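Local coordinates for BauA (Acinetobacter baumannii, PDB 6HCP), which is the outer-membrane receptor for ferric preacinetobactin and probably carries this iron-loaded siderophore inward by a TonB-dependent route, at residues A613-Q618 with L624-N629; A656-K661 with V667-N672. All coordinates share one frame; numbering follows the deposited sequence. Where two conformers were deposited one is given.

Contact 1. Residues A613-Q618 with L624-N629. With C8E ((hydroxyethyloxy)tri(ethyloxy)octane), chain B; EDO (1,2-ethanediol), chain K.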
# COMPACT_ATOMS: atom_id res chain seq x y z
N ALA A 613 -14.64 -8.28 -12.32
CA ALA A 613 -15.01 -9.63 -11.95
C ALA A 613 -15.38 -9.63 -10.47
O ALA A 613 -14.80 -8.86 -9.69
CB ALA A 613 -13.87 -10.59 -12.22
N GLU A 614 -16.31 -10.53 -10.12
CA GLU A 614 -16.66 -10.78 -8.74
C GLU A 614 -16.77 -12.30 -8.55
O GLU A 614 -17.20 -13.02 -9.46
CB GLU A 614 -17.99 -10.12 -8.37
CG GLU A 614 -17.97 -8.60 -8.39
CD GLU A 614 -19.18 -7.94 -7.75
OE1 GLU A 614 -20.21 -8.63 -7.64
OE2 GLU A 614 -19.08 -6.78 -7.34
N TRP A 615 -16.40 -12.77 -7.35
CA TRP A 615 -16.44 -14.19 -7.00
C TRP A 615 -17.03 -14.33 -5.59
O TRP A 615 -16.63 -13.60 -4.68
CB TRP A 615 -15.04 -14.81 -7.13
CG TRP A 615 -14.94 -16.21 -6.60
CD1 TRP A 615 -15.55 -17.33 -7.10
CD2 TRP A 615 -14.14 -16.66 -5.49
NE1 TRP A 615 -15.22 -18.43 -6.35
CE2 TRP A 615 -14.37 -18.05 -5.35
CE3 TRP A 615 -13.30 -16.02 -4.57
CZ2 TRP A 615 -13.77 -18.80 -4.34
CZ3 TRP A 615 -12.69 -16.77 -3.58
CH2 TRP A 615 -12.92 -18.14 -3.48
N ASP A 616 -18.08 -15.15 -5.48
CA ASP A 616 -18.82 -15.36 -4.24
C ASP A 616 -18.42 -16.70 -3.59
O ASP A 616 -18.20 -17.69 -4.28
CB ASP A 616 -20.33 -15.42 -4.49
CG ASP A 616 -20.98 -14.12 -4.93
OD1 ASP A 616 -20.38 -13.04 -4.71
OD2 ASP A 616 -22.14 -14.19 -5.36
N THR A 617 -18.31 -16.72 -2.26
CA THR A 617 -18.17 -17.97 -1.50
C THR A 617 -18.90 -17.81 -0.16
O THR A 617 -18.98 -16.70 0.38
CB THR A 617 -16.69 -18.37 -1.36
OG1 THR A 617 -16.58 -19.71 -0.87
CG2 THR A 617 -15.92 -17.44 -0.45
N GLN A 618 -19.49 -18.91 0.33
CA GLN A 618 -20.21 -18.90 1.62
C GLN A 618 -19.20 -18.84 2.77
O GLN A 618 -18.21 -19.56 2.78
CB GLN A 618 -21.12 -20.12 1.77
CG GLN A 618 -21.33 -20.49 3.24
CD GLN A 618 -22.71 -21.02 3.55
OE1 GLN A 618 -23.26 -21.83 2.82
NE2 GLN A 618 -23.23 -20.61 4.70
N LEU A 624 -19.48 -13.99 1.11
CA LEU A 624 -18.33 -13.16 0.90
C LEU A 624 -18.13 -13.03 -0.61
O LEU A 624 -18.16 -14.02 -1.33
CB LEU A 624 -17.09 -13.78 1.55
CG LEU A 624 -15.77 -13.08 1.18
CD1 LEU A 624 -15.69 -11.70 1.82
CD2 LEU A 624 -14.57 -13.92 1.60
N THR A 625 -18.01 -11.78 -1.08
CA THR A 625 -17.66 -11.48 -2.46
C THR A 625 -16.30 -10.78 -2.51
O THR A 625 -16.06 -9.84 -1.77
CB THR A 625 -18.71 -10.56 -3.12
OG1 THR A 625 -20.00 -11.15 -2.95
CG2 THR A 625 -18.42 -10.32 -4.58
N LEU A 626 -15.43 -11.26 -3.39
CA LEU A 626 -14.20 -10.59 -3.71
C LEU A 626 -14.35 -10.00 -5.12
O LEU A 626 -14.87 -10.66 -6.02
CB LEU A 626 -13.03 -11.57 -3.64
CG LEU A 626 -12.81 -12.21 -2.26
CD1 LEU A 626 -11.63 -13.17 -2.29
CD2 LEU A 626 -12.60 -11.15 -1.20
N SER A 627 -13.83 -8.79 -5.30
CA SER A 627 -13.96 -8.13 -6.60
C SER A 627 -12.61 -7.57 -7.04
O SER A 627 -11.81 -7.11 -6.22
CB SER A 627 -15.03 -7.06 -6.55
OG SER A 627 -14.58 -5.91 -5.85
N GLY A 628 -12.45 -7.47 -8.35
CA GLY A 628 -11.32 -6.78 -8.95
C GLY A 628 -11.72 -6.18 -10.30
O GLY A 628 -12.58 -6.70 -11.01
N ASN A 629 -11.05 -5.08 -10.63
CA ASN A 629 -11.21 -4.39 -11.90
C ASN A 629 -9.84 -4.04 -12.46
O ASN A 629 -8.94 -3.60 -11.72
CB ASN A 629 -12.02 -3.10 -11.73
CG ASN A 629 -13.49 -3.36 -11.52
OD1 ASN A 629 -13.89 -3.65 -10.40
ND2 ASN A 629 -14.28 -3.17 -12.56
C1 C8E B . -6.20 -7.46 -7.88
C2 C8E B . -7.02 -7.97 -9.05
C3 C8E B . -7.37 -6.80 -9.94
C4 C8E B . -7.66 -7.23 -11.38
C5 C8E B . -8.79 -8.23 -11.48
C6 C8E B . -9.59 -8.04 -12.74
C7 C8E B . -10.42 -9.28 -13.08
C8 C8E B . -10.12 -10.42 -12.09
C1 EDO K . -17.91 -3.95 -2.60
O1 EDO K . -19.24 -4.12 -3.21
C2 EDO K . -16.94 -4.91 -3.33
O2 EDO K . -16.78 -4.53 -4.71
O HOH W 1 -15.59 -5.84 -9.96

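Contact 2. Residues A656-K661 with V667-N672. With C8E ((hydroxyethyloxy)tri(ethyloxy)octane), chain C; EDO (1,2-ethanediol), chain K.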
# COMPACT_ATOMS: atom_id res chain seq x y z
N ALA A 656 -14.08 -6.01 -1.46
CA ALA A 656 -14.71 -7.14 -0.81
C ALA A 656 -16.06 -6.70 -0.26
O ALA A 656 -16.25 -5.54 0.17
CB ALA A 656 -13.81 -7.70 0.28
N ARG A 657 -17.00 -7.65 -0.26
CA ARG A 657 -18.33 -7.44 0.24
C ARG A 657 -18.73 -8.65 1.10
O ARG A 657 -18.45 -9.76 0.73
CB ARG A 657 -19.28 -7.28 -0.94
CG ARG A 657 -20.74 -7.01 -0.61
CD ARG A 657 -21.48 -6.47 -1.84
NE ARG A 657 -21.64 -7.45 -2.91
CZ ARG A 657 -21.11 -7.37 -4.13
NH1 ARG A 657 -21.48 -8.25 -5.04
NH2 ARG A 657 -20.15 -6.52 -4.42
N TYR A 658 -19.43 -8.37 2.20
CA TYR A 658 -19.96 -9.43 3.05
C TYR A 658 -21.42 -9.12 3.33
O TYR A 658 -21.74 -8.09 3.93
CB TYR A 658 -19.18 -9.57 4.36
CG TYR A 658 -19.58 -10.79 5.17
CD1 TYR A 658 -19.48 -12.06 4.64
CD2 TYR A 658 -20.19 -10.66 6.41
CE1 TYR A 658 -19.93 -13.18 5.32
CE2 TYR A 658 -20.61 -11.78 7.13
CZ TYR A 658 -20.49 -13.04 6.58
OH TYR A 658 -20.91 -14.14 7.27
N SER A 659 -22.30 -10.02 2.89
CA SER A 659 -23.74 -9.88 3.08
C SER A 659 -24.24 -10.99 4.03
O SER A 659 -23.94 -12.16 3.82
CB SER A 659 -24.47 -9.92 1.77
OG SER A 659 -24.39 -11.21 1.18
N THR A 660 -24.95 -10.57 5.08
CA THR A 660 -25.41 -11.48 6.13
C THR A 660 -26.70 -10.92 6.72
O THR A 660 -27.27 -9.97 6.19
CB THR A 660 -24.29 -11.69 7.16
OG1 THR A 660 -24.66 -12.76 8.02
CG2 THR A 660 -23.99 -10.46 7.98
N LYS A 661 -27.16 -11.52 7.83
CA LYS A 661 -28.25 -10.99 8.63
C LYS A 661 -27.84 -10.94 10.10
O LYS A 661 -27.04 -11.73 10.55
CB LYS A 661 -29.51 -11.83 8.47
CG LYS A 661 -30.07 -11.86 7.06
CD LYS A 661 -31.29 -12.74 6.92
CE LYS A 661 -31.65 -13.00 5.47
NZ LYS A 661 -33.00 -13.58 5.36
N VAL A 667 -27.77 -7.12 6.47
CA VAL A 667 -26.63 -6.23 6.66
C VAL A 667 -25.59 -6.54 5.57
O VAL A 667 -25.31 -7.71 5.30
CB VAL A 667 -26.01 -6.38 8.06
CG1 VAL A 667 -24.73 -5.57 8.19
CG2 VAL A 667 -26.99 -5.98 9.15
N THR A 668 -25.05 -5.48 4.94
CA THR A 668 -24.00 -5.63 3.95
C THR A 668 -22.85 -4.66 4.27
O THR A 668 -23.05 -3.47 4.52
CB THR A 668 -24.50 -5.40 2.53
OG1 THR A 668 -25.48 -6.39 2.21
CG2 THR A 668 -23.41 -5.47 1.49
N PHE A 669 -21.64 -5.23 4.32
CA PHE A 669 -20.39 -4.50 4.48
C PHE A 669 -19.67 -4.46 3.13
O PHE A 669 -19.62 -5.46 2.43
CB PHE A 669 -19.47 -5.22 5.48
CG PHE A 669 -20.06 -5.41 6.85
CD1 PHE A 669 -20.88 -6.50 7.13
CD2 PHE A 669 -19.84 -4.49 7.85
CE1 PHE A 669 -21.47 -6.65 8.38
CE2 PHE A 669 -20.40 -4.65 9.11
CZ PHE A 669 -21.23 -5.72 9.36
N ARG A 670 -19.12 -3.29 2.78
CA ARG A 670 -18.42 -3.11 1.51
C ARG A 670 -17.12 -2.35 1.77
O ARG A 670 -17.08 -1.36 2.52
CB ARG A 670 -19.27 -2.35 0.50
CG ARG A 670 -20.49 -3.10 0.00
CD ARG A 670 -21.39 -2.25 -0.90
NE ARG A 670 -22.45 -3.05 -1.50
CZ ARG A 670 -23.73 -2.98 -1.16
NH1 ARG A 670 -24.10 -2.32 -0.07
NH2 ARG A 670 -24.63 -3.56 -1.92
N ALA A 671 -16.07 -2.80 1.09
CA ALA A 671 -14.78 -2.18 1.11
C ALA A 671 -14.26 -2.16 -0.32
O ALA A 671 -14.28 -3.18 -0.98
CB ALA A 671 -13.83 -2.93 2.02
N ASN A 672 -13.74 -0.99 -0.74
CA ASN A 672 -13.21 -0.82 -2.10
C ASN A 672 -11.96 0.06 -2.05
O ASN A 672 -11.90 1.01 -1.28
CB ASN A 672 -14.21 -0.16 -3.05
CG ASN A 672 -15.41 -1.02 -3.34
OD1 ASN A 672 -16.33 -1.09 -2.51
ND2 ASN A 672 -15.24 -1.88 -4.33
C1 C8E C . -16.51 -7.97 7.94
C2 C8E C . -17.45 -7.72 9.09
C3 C8E C . -18.27 -8.97 9.40
C4 C8E C . -19.26 -8.80 10.57
C5 C8E C . -20.21 -10.00 10.64
C6 C8E C . -21.35 -9.85 11.65
C7 C8E C . -21.85 -11.23 12.09
C8 C8E C . -23.30 -11.22 12.55
O9 C8E C . -23.67 -12.49 13.11
C10 C8E C . -25.09 -12.67 13.20
C1 EDO K . -17.91 -3.95 -2.60
O1 EDO K . -19.24 -4.12 -3.21
C2 EDO K . -16.94 -4.91 -3.33
O2 EDO K . -16.78 -4.53 -4.71

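Contact 1. Residues A613-Q618 with L624-N629
Glu-614 crosses Thr-625 and Ser-627 of the adjoining strand. Glu-614 CB rests 3.8 Å from Thr-625 CG2, and Glu-614 CG lies equally close to CB of Ser-627, a residue small enough to let the chain run past. Setting CG beside the backbone N (chi1 -66°) and keeping the rest extended carries the carboxylate over the Thr-625 methyl, Glu-614 CD lying 4.0 Å from Thr-625 CG2. At the tip OE1 forms salt bridges with Arg-576 and Arg-657, so an acidic residue suits a place between two arginines; OE2 turns toward Ser-627. Two residues on, Asp-616 uses the same face. Its OD1 accepts a 2.6 Å hydrogen bond from Thr-625 OG1, which comes from above the carboxylate plane, 36° out of it, while Arg-576 binds the same oxygen. Ser-627 OG is hydrogen-bonded to ethanediol O2 at 2.8 Å.

The other face, with Ala-613, Trp-615, Leu-624 and Leu-626, is mostly apolar. Leu-626 CD1 reaches the edge of the Trp-615 ring, 4.0 Å from CZ3, and Ala-613 CB touches the alkyl chain of the bound detergent C8E, 3.8 Å from its C8. Gly-628, without a side chain, lets the same tail come within 3.7 Å (C6) of its carbonyl O. Between the two faces, paired backbone hydrogen bonds join Ala-613 to Gly-628, Trp-615 to Leu-626 and Thr-617 to Leu-624. The two strands form a hairpin of the barrel wall, flanked by strand 575-590 next to 613-618 and strand 645-662 next to 624-629, while the Trp-615 ring meets Tyr-658 of a neighbouring subunit.

Contact 2. Residues A656-K661 with V667-N672
Val-667 and Thr-660 open the pairing with two backbone hydrogen bonds, Val-667 N to Thr-660 O being 2.9 Å long. The branched Val-667 side chain lies on the mostly apolar face, with Phe-669 and Ala-671, where it also packs on Tyr-704 of the next strand. Thr-668 turns to the other face. Its methyl CG2 runs alongside Arg-657, 3.7 Å from CG, and sits over the centre of one face of the Arg-670 guanidinium, so this short residue packs against the stem of one arginine and the flat head of the other.

Phe-669 returns to the apolar side. With CG swung beside its backbone N (chi1 -58°), the ring puts CD1 at the edge of the Tyr-658 ring, 4.3 Å from CD2, and offers a face to the tail of a second C8E detergent, whose C2 stands 4.0 Å above the ring centre. Tyr-658 suits this boundary: its ring touches the tail, while its hydroxyl is hydrogen-bonded to Val-619 O.

Arg-670 extends beside Arg-657, with NE 3.6 Å from Arg-657 CD and the guanidinium planes 40° apart. Asp-74, at the end of helix 69-75, forms a salt bridge with Arg-670. Arg-657 NH2 also donates to ethanediol O1 at 2.8 Å. Ala-671, small and apolar, pairs with Ala-656 through two backbone bonds. Finally, Asn-672 ND2 donates to ethanediol O2 at 3.1 Å, and its OD1 accepts from Gln-76. Such an antiparallel hairpin, apolar and aromatic toward detergent but polar and charged toward the enclosed plug, to which helix 69-75 belongs, is characteristic of the transmembrane beta-barrel of TonB-dependent receptors.

In the fold
Contact 1 closes before contact 2 opens along the chain, and their centres lie 11 Å apart. They are successive hairpins of the barrel wall: strands 599-618, 622-637, 645-662 and 665-674 stand side by side in that order, and the middle two join the contacts. Thr-625 N probably donates a hydrogen bond to Arg-657 O across this seam. The Glu-614 to Arg-657 salt bridge also joins the two contacts, and one ethanediol, probably from the crystallisation liquor, touches both. On the detergent-facing side, Trp-615 meets Tyr-658 of one neighbouring subunit and Tyr-658 meets Trp-615 of another, so in the crystallised assembly of three chains this wall helps form the subunit interface.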